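Local coordinates for oxalate-binding protein (Thermotoga maritima, PDB 1O4T) that binds oxalate together with a manganese ion in a homodimeric cupin barrel and is a putative oxalate decarboxylase, at residues G39-A44 and M62-G67; E80-L85 and F126-I131; F91-K96 and C106-G111. All blocks are in the same frame, centred on the assembly; numbering follows the deposited sequence.

Contacts 1 and 2 belong to one antiparallel sheet of the cupin barrel, and contact 3 links that sheet to the other one. Contact 1, centred about 14 Å from the centre of contact 2, joins it through Met62 N and Phe126 O, 2.7 Å apart and probably hydrogen-bonded. Contact 2 supplies Glu80 to the manganese and Tyr82 and Ile130 to the oxalate pocket. On its other flank, about 12 Å away between centres, contact 3 joins it through a probable hydrogen bond from Tyr82 N to Cys106 O, 2.7 Å. Contacts 1 and 3 do not touch, but the side chain of Met43 lies about 5 Å from the oxalate and that of Thr108 about 6 Å from the manganese.

Contact 1. Residues G39-A44 and M62-G67; sequences GEVEMA and MKLPPG
Glu42 and Lys63 face each other as an antiparallel hydrogen-bonded pair, with Glu42 N to Lys63 O at 3.0 Å and Lys63 N to Glu42 O at 2.9 Å. Their side chains leave the same face of the sheet and run side by side. A bend at chi3 (102°) brings Lys63 CE beside Glu42 OE1, and Lys63 NZ beyond it lies 3.4 Å from that oxygen, a salt bridge whose hydrogen bond is weak.

The opposite face is apolar. Met43 and Met62 form the adjoining non-hydrogen-bonded pair and also lie side by side, but they are folded differently. Met43 sends CG anti to its backbone N (chi1 -176°) and turns only at chi3, whereas Met62 bends at both chi2 and chi3. Met62 SD thereby rests 3.6 Å from Met43 CG, and its methyl CE lies 3.5 Å from Val41 CG1. Val41 has its other methyl against Leu64, where CG2 to CD1 is a tight 3.3 Å. At the end of the strand pair, Pro65 sets its ring carbon CD 3.1 Å from Glu40 O.

Met34, from a loop, covers Val41 and Met43, while Phe126 of the next strand touches Met62 and Leu64. The chemistry thus divides this hairpin into a partly exposed charged face, where Glu42 and Lys63 would partly offset each other's charge, and a buried thioether and methyl face turned toward the oxalate pocket.

Contact 2. Residues E80-L85 and F126-I131; sequences EIYYIL and FLAVII. With MN (manganese (II) ion), chain C; OXL (oxalate ion), chain D.
Tyr82 and Phe126 lie side by side, pointing the same way from diagonal positions on two antiparallel strands. Their planes meet at 45° with centroids 4.6 Å apart, an oblique pair in which Phe126 CE1 sits over the centre of the Tyr82 ring, 3.6 Å above its plane. Phe126 reaches this place with CG between its own backbone N and carbonyl carbon (chi1 55°), the crowded position. Its CB also takes the Ile84 methyl CD1 at 3.7 Å, the two side chains crossing at a slant.

The Tyr82 ring meets oxalate at its edge: O3 lies in the ring plane and accepts a hydrogen bond from OH at 2.6 Å. Stacking with His114 adds a second aromatic contact to this ring. Glu80 runs out extended, with CG anti to the backbone N, and its OE2 binds manganese at 2.1 Å. Oxalate chelates the same ion through O3 and O4, so O3 is shared between the metal and the tyrosine hydroxyl. Ile130 slants across Glu80, with Ile130 CG1 3.4 Å from Glu80 CD, the carboxylate carbon, while Ile130 CD1 approaches oxalate O4 at 3.7 Å.

Ile81 with Val129 and Tyr83 with Leu127 form the hydrogen-bonded pairs, and their side chains occupy the other face. There Leu127 packs on Tyr83 of the second subunit, and Leu85 on its counterpart. The remaining metal ligands are His73, His75 and His114. Three histidines and one glutamate held inside a double-stranded beta-helix are the classic manganese site of the cupin fold, here with oxalate bound in the barrel.

Contact 3. Residues F91-K96 and C106-G111; sequences FHDNGK and CFTDSG
Thr108 OG1 has two polar partners: it donates a hydrogen bond to Asp93 OD1 at 2.9 Å and has a weak one with ND1 of His114, a manganese ligand. Thr108 OG1 meets Asp93 OD1 on the anti side of the carboxylate, 33° out of its plane. The two side chains pass one another running opposite ways, and Thr108 CG2 lies 3.2 Å from Asp93 OD1. Glu112 OE1 lies close to the same OD1, and the like charges could raise the proton affinity of one carboxylate.

Thr108 OG1 also lies in the plane of the Phe91 ring, at its edge, 3.4 Å from CZ. Phe91 CG is anti to the backbone N, sending the ring across to the other strand. The strands 91-93 and 106-108 run at 27° with axes 8.5 Å apart, too far for backbone pairing: they come from the two facing sheets of the cupin barrel, and side chains bridge between them.

Over one face of that ring sits Cys106. Its CB makes a CH-pi contact 3.5 Å from the centroid and only 9° off the normal, and SG follows at 4.0 Å as a sulfur-aromatic contact. An alanine at Phe91 would probably leave a gap beneath Cys106 and deprive Thr108 of the ring edge beside its hydroxyl. A type I' turn from Asp93 to Lys96 carries the chain through Asn94 and Gly95. Val20 of the second subunit packs on Phe91, and a strand of that subunit pairs with Cys106, carrying the sheet across the dimer interface.

Contact 1. Residues G39-A44 and M62-G67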
ATOM      1  N   GLY A  39     -11.659  21.710  -0.627  1.00 35.66           N
ATOM      2  CA  GLY A  39     -10.354  22.118  -1.131  1.00 35.99           C
ATOM      3  C   GLY A  39      -9.798  21.260  -2.249  1.00 36.58           C
ATOM      4  O   GLY A  39     -10.543  20.633  -2.970  1.00 36.26           O
ATOM      5  N   GLU A  40      -8.473  21.275  -2.390  1.00 37.70           N
ATOM      6  CA  GLU A  40      -7.769  20.647  -3.501  1.00 38.46           C
ATOM      7  C   GLU A  40      -6.947  19.501  -2.938  1.00 38.50           C
ATOM      8  O   GLU A  40      -6.308  19.642  -1.902  1.00 38.73           O
ATOM      9  CB  GLU A  40      -6.790  21.612  -4.170  1.00 38.85           C
ATOM     10  CG  GLU A  40      -7.394  22.751  -4.967  1.00 43.59           C
ATOM     11  CD  GLU A  40      -6.317  23.664  -5.570  1.00 47.27           C
ATOM     12  OE1 GLU A  40      -5.113  23.397  -5.337  1.00 50.34           O
ATOM     13  OE2 GLU A  40      -6.666  24.643  -6.275  1.00 50.54           O
ATOM     14  N   VAL A  41      -6.913  18.414  -3.699  1.00 38.12           N
ATOM     15  CA  VAL A  41      -6.268  17.171  -3.362  1.00 38.31           C
ATOM     16  C   VAL A  41      -5.302  16.785  -4.519  1.00 37.43           C
ATOM     17  O   VAL A  41      -5.409  17.333  -5.618  1.00 37.84           O
ATOM     18  CB  VAL A  41      -7.431  16.197  -3.114  1.00 38.74           C
ATOM     19  CG1 VAL A  41      -7.302  14.901  -3.845  1.00 40.50           C
ATOM     20  CG2 VAL A  41      -7.696  16.090  -1.624  1.00 39.56           C
ATOM     21  N   GLU A  42      -4.302  15.950  -4.259  1.00 36.76           N
ATOM     22  CA  GLU A  42      -3.371  15.474  -5.310  1.00 36.54           C
ATOM     23  C   GLU A  42      -3.397  13.982  -5.371  1.00 35.19           C
ATOM     24  O   GLU A  42      -3.352  13.318  -4.340  1.00 33.89           O
ATOM     25  CB  GLU A  42      -1.933  15.891  -5.064  1.00 37.34           C
ATOM     26  CG  GLU A  42      -1.688  17.375  -5.227  1.00 41.49           C
ATOM     27  CD  GLU A  42      -0.255  17.665  -5.599  1.00 47.89           C
ATOM     28  OE1 GLU A  42       0.675  17.102  -4.957  1.00 51.91           O
ATOM     29  OE2 GLU A  42      -0.053  18.439  -6.558  1.00 54.07           O
ATOM     30  N   MET A  43      -3.490  13.463  -6.588  1.00 33.75           N
ATOM     31  CA  MET A  43      -3.503  12.028  -6.824  1.00 33.31           C
ATOM     32  C   MET A  43      -2.385  11.642  -7.789  1.00 31.97           C
ATOM     33  O   MET A  43      -2.350  12.115  -8.912  1.00 30.11           O
ATOM     34  CB  MET A  43      -4.844  11.597  -7.389  1.00 33.10           C
ATOM     35  CG  MET A  43      -4.946  10.077  -7.567  1.00 35.58           C
ATOM     36  SD  MET A  43      -6.395   9.584  -8.514  1.00 42.04           S
ATOM     37  CE  MET A  43      -7.536   9.789  -7.315  1.00 40.02           C
ATOM     38  N   ALA A  44      -1.469  10.793  -7.307  1.00 31.75           N
ATOM     39  CA  ALA A  44      -0.387  10.220  -8.117  1.00 31.88           C
ATOM     40  C   ALA A  44      -0.723   8.774  -8.441  1.00 31.99           C
ATOM     41  O   ALA A  44      -0.729   7.921  -7.544  1.00 31.57           O
ATOM     42  CB  ALA A  44       0.939  10.315  -7.355  1.00 32.40           C
ATOM     43  N   MET A  62      -2.308   9.529  -2.445  1.00 30.73           N
ATOM     44  CA  MET A  62      -3.127  10.734  -2.333  1.00 31.45           C
ATOM     45  C   MET A  62      -2.449  11.635  -1.328  1.00 31.86           C
ATOM     46  O   MET A  62      -1.887  11.120  -0.387  1.00 30.42           O
ATOM     47  CB  MET A  62      -4.476  10.387  -1.757  1.00 32.85           C
ATOM     48  CG  MET A  62      -5.252   9.335  -2.543  1.00 34.79           C
ATOM     49  SD  MET A  62      -5.688   9.966  -4.071  1.00 40.01           S
ATOM     50  CE  MET A  62      -6.550  11.488  -3.544  1.00 39.37           C
ATOM     51  N   LYS A  63      -2.510  12.947  -1.561  1.00 30.91           N
ATOM     52  CA  LYS A  63      -2.059  13.960  -0.638  1.00 32.27           C
ATOM     53  C   LYS A  63      -3.198  14.931  -0.413  1.00 32.63           C
ATOM     54  O   LYS A  63      -3.684  15.557  -1.366  1.00 32.73           O
ATOM     55  CB  LYS A  63      -0.893  14.700  -1.241  1.00 32.85           C
ATOM     56  CG  LYS A  63      -0.274  15.736  -0.317  1.00 36.93           C
ATOM     57  CD  LYS A  63       1.060  16.226  -0.895  1.00 41.92           C
ATOM     58  CE  LYS A  63       0.929  17.559  -1.532  1.00 44.90           C
ATOM     59  NZ  LYS A  63       2.277  18.028  -2.094  1.00 49.09           N
ATOM     60  N   LEU A  64      -3.636  15.027   0.842  1.00 32.12           N
ATOM     61  CA  LEU A  64      -4.662  15.973   1.295  1.00 31.86           C
ATOM     62  C   LEU A  64      -4.013  17.094   2.129  1.00 31.82           C
ATOM     63  O   LEU A  64      -3.590  16.875   3.279  1.00 30.70           O
ATOM     64  CB  LEU A  64      -5.712  15.254   2.146  1.00 31.75           C
ATOM     65  CG  LEU A  64      -6.888  14.675   1.358  1.00 32.09           C
ATOM     66  CD1 LEU A  64      -6.427  13.723   0.219  1.00 32.46           C
ATOM     67  CD2 LEU A  64      -7.893  13.976   2.297  1.00 31.14           C
ATOM     68  N   PRO A  65      -3.939  18.289   1.571  1.00 31.35           N
ATOM     69  CA  PRO A  65      -3.501  19.440   2.340  1.00 32.20           C
ATOM     70  C   PRO A  65      -4.389  19.671   3.568  1.00 32.40           C
ATOM     71  O   PRO A  65      -5.526  19.204   3.597  1.00 32.28           O
ATOM     72  CB  PRO A  65      -3.659  20.605   1.360  1.00 32.20           C
ATOM     73  CG  PRO A  65      -3.672  19.974   0.020  1.00 32.87           C
ATOM     74  CD  PRO A  65      -4.264  18.645   0.185  1.00 32.02           C
ATOM     75  N   PRO A  66      -3.875  20.367   4.571  1.00 32.87           N
ATOM     76  CA  PRO A  66      -4.666  20.730   5.723  1.00 33.67           C
ATOM     77  C   PRO A  66      -5.986  21.365   5.332  1.00 34.37           C
ATOM     78  O   PRO A  66      -6.002  22.309   4.538  1.00 35.26           O
ATOM     79  CB  PRO A  66      -3.759  21.726   6.451  1.00 33.58           C
ATOM     80  CG  PRO A  66      -2.399  21.233   6.110  1.00 34.12           C
ATOM     81  CD  PRO A  66      -2.475  20.801   4.709  1.00 33.36           C
ATOM     82  N   GLY A  67      -7.078  20.818   5.857  1.00 34.68           N
ATOM     83  CA  GLY A  67      -8.422  21.339   5.581  1.00 35.28           C
ATOM     84  C   GLY A  67      -9.180  20.623   4.461  1.00 34.87           C
ATOM     85  O   GLY A  67     -10.380  20.865   4.278  1.00 35.24           O
TER

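Contact 2. Residues E80-L85 and F126-I131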
ATOM      1  N   GLU A  80     -12.164  -0.898  -1.546  1.00 31.10           N
ATOM      2  CA  GLU A  80     -11.010  -0.003  -1.422  1.00 32.09           C
ATOM      3  C   GLU A  80     -10.306  -0.098  -0.083  1.00 32.96           C
ATOM      4  O   GLU A  80     -10.935  -0.217   0.956  1.00 33.55           O
ATOM      5  CB  GLU A  80     -11.434   1.444  -1.667  1.00 31.99           C
ATOM      6  CG  GLU A  80     -10.277   2.312  -2.111  1.00 34.11           C
ATOM      7  CD  GLU A  80     -10.693   3.654  -2.646  1.00 34.21           C
ATOM      8  OE1 GLU A  80      -9.810   4.452  -3.001  1.00 36.71           O
ATOM      9  OE2 GLU A  80     -11.888   3.914  -2.702  1.00 38.11           O
ATOM     10  N   ILE A  81      -8.983  -0.029  -0.138  1.00 33.23           N
ATOM     11  CA  ILE A  81      -8.129  -0.009   1.020  1.00 33.38           C
ATOM     12  C   ILE A  81      -7.351   1.306   0.996  1.00 32.62           C
ATOM     13  O   ILE A  81      -6.758   1.664  -0.006  1.00 32.33           O
ATOM     14  CB  ILE A  81      -7.118  -1.189   0.964  1.00 34.22           C
ATOM     15  CG1 ILE A  81      -7.836  -2.527   0.769  1.00 35.55           C
ATOM     16  CG2 ILE A  81      -6.210  -1.193   2.222  1.00 35.13           C
ATOM     17  CD1 ILE A  81      -6.893  -3.590   0.218  1.00 37.03           C
ATOM     18  N   TYR A  82      -7.348   2.039   2.098  1.00 32.28           N
ATOM     19  CA  TYR A  82      -6.366   3.071   2.307  1.00 31.32           C
ATOM     20  C   TYR A  82      -5.293   2.579   3.291  1.00 32.14           C
ATOM     21  O   TYR A  82      -5.606   1.960   4.321  1.00 32.70           O
ATOM     22  CB  TYR A  82      -7.005   4.292   2.938  1.00 32.42           C
ATOM     23  CG  TYR A  82      -8.095   5.049   2.197  1.00 31.45           C
ATOM     24  CD1 TYR A  82      -8.938   5.912   2.894  1.00 31.51           C
ATOM     25  CD2 TYR A  82      -8.267   4.947   0.813  1.00 32.08           C
ATOM     26  CE1 TYR A  82      -9.884   6.656   2.245  1.00 31.91           C
ATOM     27  CE2 TYR A  82      -9.207   5.689   0.164  1.00 32.63           C
ATOM     28  CZ  TYR A  82     -10.034   6.540   0.877  1.00 33.39           C
ATOM     29  OH  TYR A  82     -11.014   7.268   0.193  1.00 33.58           O
ATOM     30  N   TYR A  83      -4.022   2.846   2.983  1.00 32.07           N
ATOM     31  CA  TYR A  83      -2.945   2.765   3.971  1.00 31.29           C
ATOM     32  C   TYR A  83      -2.408   4.187   4.252  1.00 31.09           C
ATOM     33  O   TYR A  83      -1.873   4.887   3.371  1.00 29.59           O
ATOM     34  CB  TYR A  83      -1.836   1.814   3.517  1.00 32.17           C
ATOM     35  CG  TYR A  83      -0.787   1.640   4.593  1.00 32.12           C
ATOM     36  CD1 TYR A  83      -0.864   0.596   5.498  1.00 35.96           C
ATOM     37  CD2 TYR A  83       0.251   2.528   4.717  1.00 32.67           C
ATOM     38  CE1 TYR A  83       0.066   0.459   6.549  1.00 37.43           C
ATOM     39  CE2 TYR A  83       1.213   2.401   5.745  1.00 35.47           C
ATOM     40  CZ  TYR A  83       1.111   1.343   6.662  1.00 35.72           C
ATOM     41  OH  TYR A  83       2.025   1.207   7.685  1.00 35.32           O
ATOM     42  N   ILE A  84      -2.575   4.633   5.489  1.00 31.59           N
ATOM     43  CA  ILE A  84      -2.190   5.990   5.855  1.00 31.00           C
ATOM     44  C   ILE A  84      -0.679   6.071   6.009  1.00 32.39           C
ATOM     45  O   ILE A  84      -0.088   5.376   6.855  1.00 32.31           O
ATOM     46  CB  ILE A  84      -2.888   6.435   7.168  1.00 31.92           C
ATOM     47  CG1 ILE A  84      -4.395   6.158   7.148  1.00 31.46           C
ATOM     48  CG2 ILE A  84      -2.599   7.934   7.472  1.00 32.97           C
ATOM     49  CD1 ILE A  84      -5.125   6.723   5.912  1.00 28.96           C
ATOM     50  N   LEU A  85      -0.065   6.957   5.218  1.00 31.60           N
ATOM     51  CA  LEU A  85       1.391   7.106   5.177  1.00 31.49           C
ATOM     52  C   LEU A  85       1.955   8.232   6.050  1.00 31.76           C
ATOM     53  O   LEU A  85       3.039   8.067   6.612  1.00 32.60           O
ATOM     54  CB  LEU A  85       1.863   7.359   3.732  1.00 31.86           C
ATOM     55  CG  LEU A  85       1.578   6.375   2.621  1.00 30.54           C
ATOM     56  CD1 LEU A  85       1.890   7.029   1.300  1.00 34.13           C
ATOM     57  CD2 LEU A  85       2.410   5.169   2.807  1.00 32.45           C
ATOM     58  N   PHE A 126      -1.811   9.098   1.873  1.00 31.59           N
ATOM     59  CA  PHE A 126      -2.130   7.708   1.973  1.00 32.04           C
ATOM     60  C   PHE A 126      -2.139   7.038   0.611  1.00 33.17           C
ATOM     61  O   PHE A 126      -2.303   7.684  -0.446  1.00 33.72           O
ATOM     62  CB  PHE A 126      -3.481   7.505   2.663  1.00 31.31           C
ATOM     63  CG  PHE A 126      -4.637   8.242   2.019  1.00 31.96           C
ATOM     64  CD1 PHE A 126      -5.480   7.601   1.140  1.00 30.39           C
ATOM     65  CD2 PHE A 126      -4.899   9.568   2.355  1.00 30.98           C
ATOM     66  CE1 PHE A 126      -6.544   8.301   0.548  1.00 33.98           C
ATOM     67  CE2 PHE A 126      -5.962  10.263   1.809  1.00 31.61           C
ATOM     68  CZ  PHE A 126      -6.800   9.620   0.916  1.00 31.39           C
ATOM     69  N   LEU A 127      -1.985   5.734   0.663  1.00 32.22           N
ATOM     70  CA  LEU A 127      -2.142   4.878  -0.485  1.00 34.77           C
ATOM     71  C   LEU A 127      -3.569   4.431  -0.648  1.00 33.39           C
ATOM     72  O   LEU A 127      -4.195   4.059   0.321  1.00 36.04           O
ATOM     73  CB  LEU A 127      -1.267   3.655  -0.242  1.00 35.66           C
ATOM     74  CG  LEU A 127      -0.313   3.258  -1.315  1.00 41.95           C
ATOM     75  CD1 LEU A 127       0.641   4.403  -1.656  1.00 43.45           C
ATOM     76  CD2 LEU A 127       0.408   1.972  -0.793  1.00 44.47           C
ATOM     77  N   ALA A 128      -4.079   4.423  -1.873  1.00 34.28           N
ATOM     78  CA  ALA A 128      -5.450   3.967  -2.174  1.00 33.61           C
ATOM     79  C   ALA A 128      -5.404   2.893  -3.237  1.00 34.00           C
ATOM     80  O   ALA A 128      -4.811   3.100  -4.296  1.00 34.58           O
ATOM     81  CB  ALA A 128      -6.293   5.115  -2.618  1.00 33.40           C
ATOM     82  N   VAL A 129      -6.053   1.762  -2.976  1.00 33.06           N
ATOM     83  CA  VAL A 129      -6.061   0.651  -3.891  1.00 32.71           C
ATOM     84  C   VAL A 129      -7.514   0.160  -4.060  1.00 31.98           C
ATOM     85  O   VAL A 129      -8.159  -0.182  -3.099  1.00 31.48           O
ATOM     86  CB  VAL A 129      -5.225  -0.537  -3.360  1.00 32.89           C
ATOM     87  CG1 VAL A 129      -4.968  -1.527  -4.479  1.00 33.75           C
ATOM     88  CG2 VAL A 129      -3.919  -0.042  -2.818  1.00 37.09           C
ATOM     89  N   ILE A 130      -8.019   0.119  -5.281  1.00 31.84           N
ATOM     90  CA  ILE A 130      -9.381  -0.347  -5.500  1.00 32.44           C
ATOM     91  C   ILE A 130      -9.283  -1.695  -6.190  1.00 33.48           C
ATOM     92  O   ILE A 130      -8.670  -1.777  -7.229  1.00 34.79           O
ATOM     93  CB  ILE A 130     -10.179   0.665  -6.336  1.00 31.82           C
ATOM     94  CG1 ILE A 130     -10.257   2.002  -5.596  1.00 34.14           C
ATOM     95  CG2 ILE A 130     -11.596   0.138  -6.601  1.00 32.10           C
ATOM     96  CD1 ILE A 130     -10.875   3.165  -6.439  1.00 36.10           C
ATOM     97  N   ILE A 131      -9.896  -2.725  -5.611  1.00 34.18           N
ATOM     98  CA  ILE A 131      -9.821  -4.068  -6.137  1.00 35.04           C
ATOM     99  C   ILE A 131     -11.228  -4.495  -6.558  1.00 36.16           C
ATOM    100  O   ILE A 131     -12.212  -4.360  -5.799  1.00 33.81           O
ATOM    101  CB  ILE A 131      -9.175  -5.003  -5.083  1.00 35.36           C
ATOM    102  CG1 ILE A 131      -7.712  -4.560  -4.827  1.00 35.66           C
ATOM    103  CG2 ILE A 131      -9.225  -6.425  -5.516  1.00 36.11           C
ATOM    104  CD1 ILE A 131      -6.898  -5.441  -3.890  1.00 36.59           C
TER
HETATM  105 MN    MN C 300     -13.201   5.549  -2.640  1.00 33.94          MN
HETATM  106  C1  OXL D 400     -11.061   7.177  -3.384  1.00 52.91           C
HETATM  107  C2  OXL D 400     -11.626   6.818  -4.688  1.00 53.27           C
HETATM  108  O1  OXL D 400      -9.871   7.812  -3.422  1.00 54.56           O
HETATM  109  O2  OXL D 400     -11.028   7.354  -5.767  1.00 56.29           O
HETATM  110  O3  OXL D 400     -11.627   6.884  -2.310  1.00 47.15           O
HETATM  111  O4  OXL D 400     -12.570   6.030  -4.804  1.00 46.13           O

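Contact 3. Residues F91-K96 and C106-G111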
ATOM      1  N   PHE A  91     -11.492   9.224   9.003  1.00 32.79           N
ATOM      2  CA  PHE A  91     -12.055   8.326   8.025  1.00 32.50           C
ATOM      3  C   PHE A  91     -13.518   8.061   8.359  1.00 32.45           C
ATOM      4  O   PHE A  91     -13.862   7.741   9.508  1.00 33.11           O
ATOM      5  CB  PHE A  91     -11.275   7.021   8.096  1.00 32.82           C
ATOM      6  CG  PHE A  91     -11.762   5.972   7.160  1.00 32.21           C
ATOM      7  CD1 PHE A  91     -11.683   6.156   5.787  1.00 34.25           C
ATOM      8  CD2 PHE A  91     -12.255   4.780   7.632  1.00 35.70           C
ATOM      9  CE1 PHE A  91     -12.102   5.183   4.896  1.00 32.26           C
ATOM     10  CE2 PHE A  91     -12.687   3.777   6.713  1.00 34.73           C
ATOM     11  CZ  PHE A  91     -12.610   4.007   5.355  1.00 32.16           C
ATOM     12  N   HIS A  92     -14.389   8.260   7.388  1.00 32.85           N
ATOM     13  CA  HIS A  92     -15.792   7.967   7.552  1.00 33.95           C
ATOM     14  C   HIS A  92     -16.105   6.692   6.788  1.00 34.71           C
ATOM     15  O   HIS A  92     -15.844   6.621   5.592  1.00 35.25           O
ATOM     16  CB  HIS A  92     -16.664   9.104   6.994  1.00 34.12           C
ATOM     17  CG  HIS A  92     -18.140   8.901   7.196  1.00 33.78           C
ATOM     18  ND1 HIS A  92     -18.828   9.440   8.264  1.00 34.37           N
ATOM     19  CD2 HIS A  92     -19.061   8.217   6.470  1.00 33.42           C
ATOM     20  CE1 HIS A  92     -20.101   9.094   8.194  1.00 32.57           C
ATOM     21  NE2 HIS A  92     -20.274   8.362   7.109  1.00 34.23           N
ATOM     22  N   ASP A  93     -16.684   5.714   7.463  1.00 35.46           N
ATOM     23  CA  ASP A  93     -17.197   4.522   6.781  1.00 36.82           C
ATOM     24  C   ASP A  93     -18.292   3.846   7.632  1.00 36.30           C
ATOM     25  O   ASP A  93     -18.290   3.927   8.872  1.00 35.30           O
ATOM     26  CB  ASP A  93     -16.011   3.626   6.419  1.00 38.16           C
ATOM     27  CG  ASP A  93     -16.403   2.263   5.827  1.00 42.00           C
ATOM     28  OD1 ASP A  93     -16.203   2.029   4.615  1.00 44.93           O
ATOM     29  OD2 ASP A  93     -16.855   1.336   6.530  1.00 49.79           O
ATOM     30  N   ASN A  94     -19.276   3.260   6.942  1.00 36.04           N
ATOM     31  CA  ASN A  94     -20.463   2.674   7.577  1.00 35.57           C
ATOM     32  C   ASN A  94     -21.118   3.615   8.601  1.00 35.74           C
ATOM     33  O   ASN A  94     -21.534   3.195   9.686  1.00 35.45           O
ATOM     34  CB  ASN A  94     -20.103   1.323   8.212  1.00 35.47           C
ATOM     35  CG  ASN A  94     -21.307   0.524   8.597  1.00 34.09           C
ATOM     36  OD1 ASN A  94     -22.208   0.314   7.804  1.00 34.35           O
ATOM     37  ND2 ASN A  94     -21.346   0.099   9.833  1.00 37.44           N
ATOM     38  N   GLY A  95     -21.209   4.896   8.248  1.00 35.66           N
ATOM     39  CA  GLY A  95     -21.922   5.861   9.071  1.00 35.90           C
ATOM     40  C   GLY A  95     -21.171   6.312  10.305  1.00 36.31           C
ATOM     41  O   GLY A  95     -21.768   6.935  11.181  1.00 35.15           O
ATOM     42  N   LYS A  96     -19.859   6.026  10.369  1.00 36.66           N
ATOM     43  CA  LYS A  96     -19.049   6.344  11.560  1.00 37.65           C
ATOM     44  C   LYS A  96     -17.792   7.137  11.199  1.00 37.92           C
ATOM     45  O   LYS A  96     -17.160   6.852  10.210  1.00 37.02           O
ATOM     46  CB  LYS A  96     -18.631   5.050  12.289  1.00 38.25           C
ATOM     47  N   CYS A 106      -7.465   1.529   6.271  1.00 32.35           N
ATOM     48  CA  CYS A 106      -8.918   1.776   6.178  1.00 32.08           C
ATOM     49  C   CYS A 106      -9.477   0.929   5.077  1.00 31.74           C
ATOM     50  O   CYS A 106      -9.035   1.062   3.933  1.00 33.58           O
ATOM     51  CB  CYS A 106      -9.192   3.243   5.883  1.00 31.88           C
ATOM     52  SG  CYS A 106      -8.330   4.377   6.973  1.00 33.41           S
ATOM     53  N   PHE A 107     -10.423   0.064   5.416  1.00 31.03           N
ATOM     54  CA  PHE A 107     -11.041  -0.884   4.502  1.00 31.52           C
ATOM     55  C   PHE A 107     -12.496  -0.523   4.224  1.00 31.76           C
ATOM     56  O   PHE A 107     -13.323  -0.420   5.156  1.00 32.86           O
ATOM     57  CB  PHE A 107     -10.985  -2.293   5.094  1.00 31.41           C
ATOM     58  CG  PHE A 107     -11.480  -3.347   4.162  1.00 32.61           C
ATOM     59  CD1 PHE A 107     -10.713  -3.728   3.078  1.00 36.54           C
ATOM     60  CD2 PHE A 107     -12.720  -3.936   4.342  1.00 33.88           C
ATOM     61  CE1 PHE A 107     -11.172  -4.700   2.184  1.00 33.95           C
ATOM     62  CE2 PHE A 107     -13.189  -4.890   3.460  1.00 32.61           C
ATOM     63  CZ  PHE A 107     -12.432  -5.254   2.376  1.00 33.84           C
ATOM     64  N   THR A 108     -12.819  -0.311   2.951  1.00 31.81           N
ATOM     65  CA  THR A 108     -14.209  -0.046   2.543  1.00 32.05           C
ATOM     66  C   THR A 108     -14.700  -1.132   1.608  1.00 31.85           C
ATOM     67  O   THR A 108     -14.114  -1.371   0.564  1.00 31.74           O
ATOM     68  CB  THR A 108     -14.325   1.306   1.861  1.00 31.68           C
ATOM     69  OG1 THR A 108     -14.000   2.328   2.787  1.00 33.19           O
ATOM     70  CG2 THR A 108     -15.753   1.616   1.503  1.00 31.62           C
ATOM     71  N   ASP A 109     -15.780  -1.787   1.995  1.00 32.63           N
ATOM     72  CA  ASP A 109     -16.233  -2.972   1.299  1.00 33.15           C
ATOM     73  C   ASP A 109     -17.234  -2.590   0.228  1.00 33.12           C
ATOM     74  O   ASP A 109     -17.727  -1.450   0.190  1.00 34.25           O
ATOM     75  CB  ASP A 109     -16.875  -3.948   2.297  1.00 33.80           C
ATOM     76  CG  ASP A 109     -16.654  -5.403   1.925  1.00 34.59           C
ATOM     77  OD1 ASP A 109     -16.352  -5.720   0.747  1.00 34.68           O
ATOM     78  OD2 ASP A 109     -16.762  -6.299   2.774  1.00 36.43           O
ATOM     79  N   SER A 110     -17.570  -3.556  -0.626  1.00 32.18           N
ATOM     80  CA  SER A 110     -18.538  -3.328  -1.706  1.00 31.06           C
ATOM     81  C   SER A 110     -19.854  -2.915  -1.066  1.00 30.32           C
ATOM     82  O   SER A 110     -20.284  -3.515  -0.104  1.00 29.68           O
ATOM     83  CB  SER A 110     -18.675  -4.623  -2.537  1.00 31.18           C
ATOM     84  OG  SER A 110     -19.550  -4.497  -3.675  1.00 32.97           O
ATOM     85  N   GLY A 111     -20.495  -1.885  -1.604  1.00 29.68           N
ATOM     86  CA  GLY A 111     -21.780  -1.442  -1.110  1.00 29.24           C
ATOM     87  C   GLY A 111     -21.701  -0.359  -0.070  1.00 28.97           C
ATOM     88  O   GLY A 111     -22.710   0.274   0.204  1.00 27.93           O
TER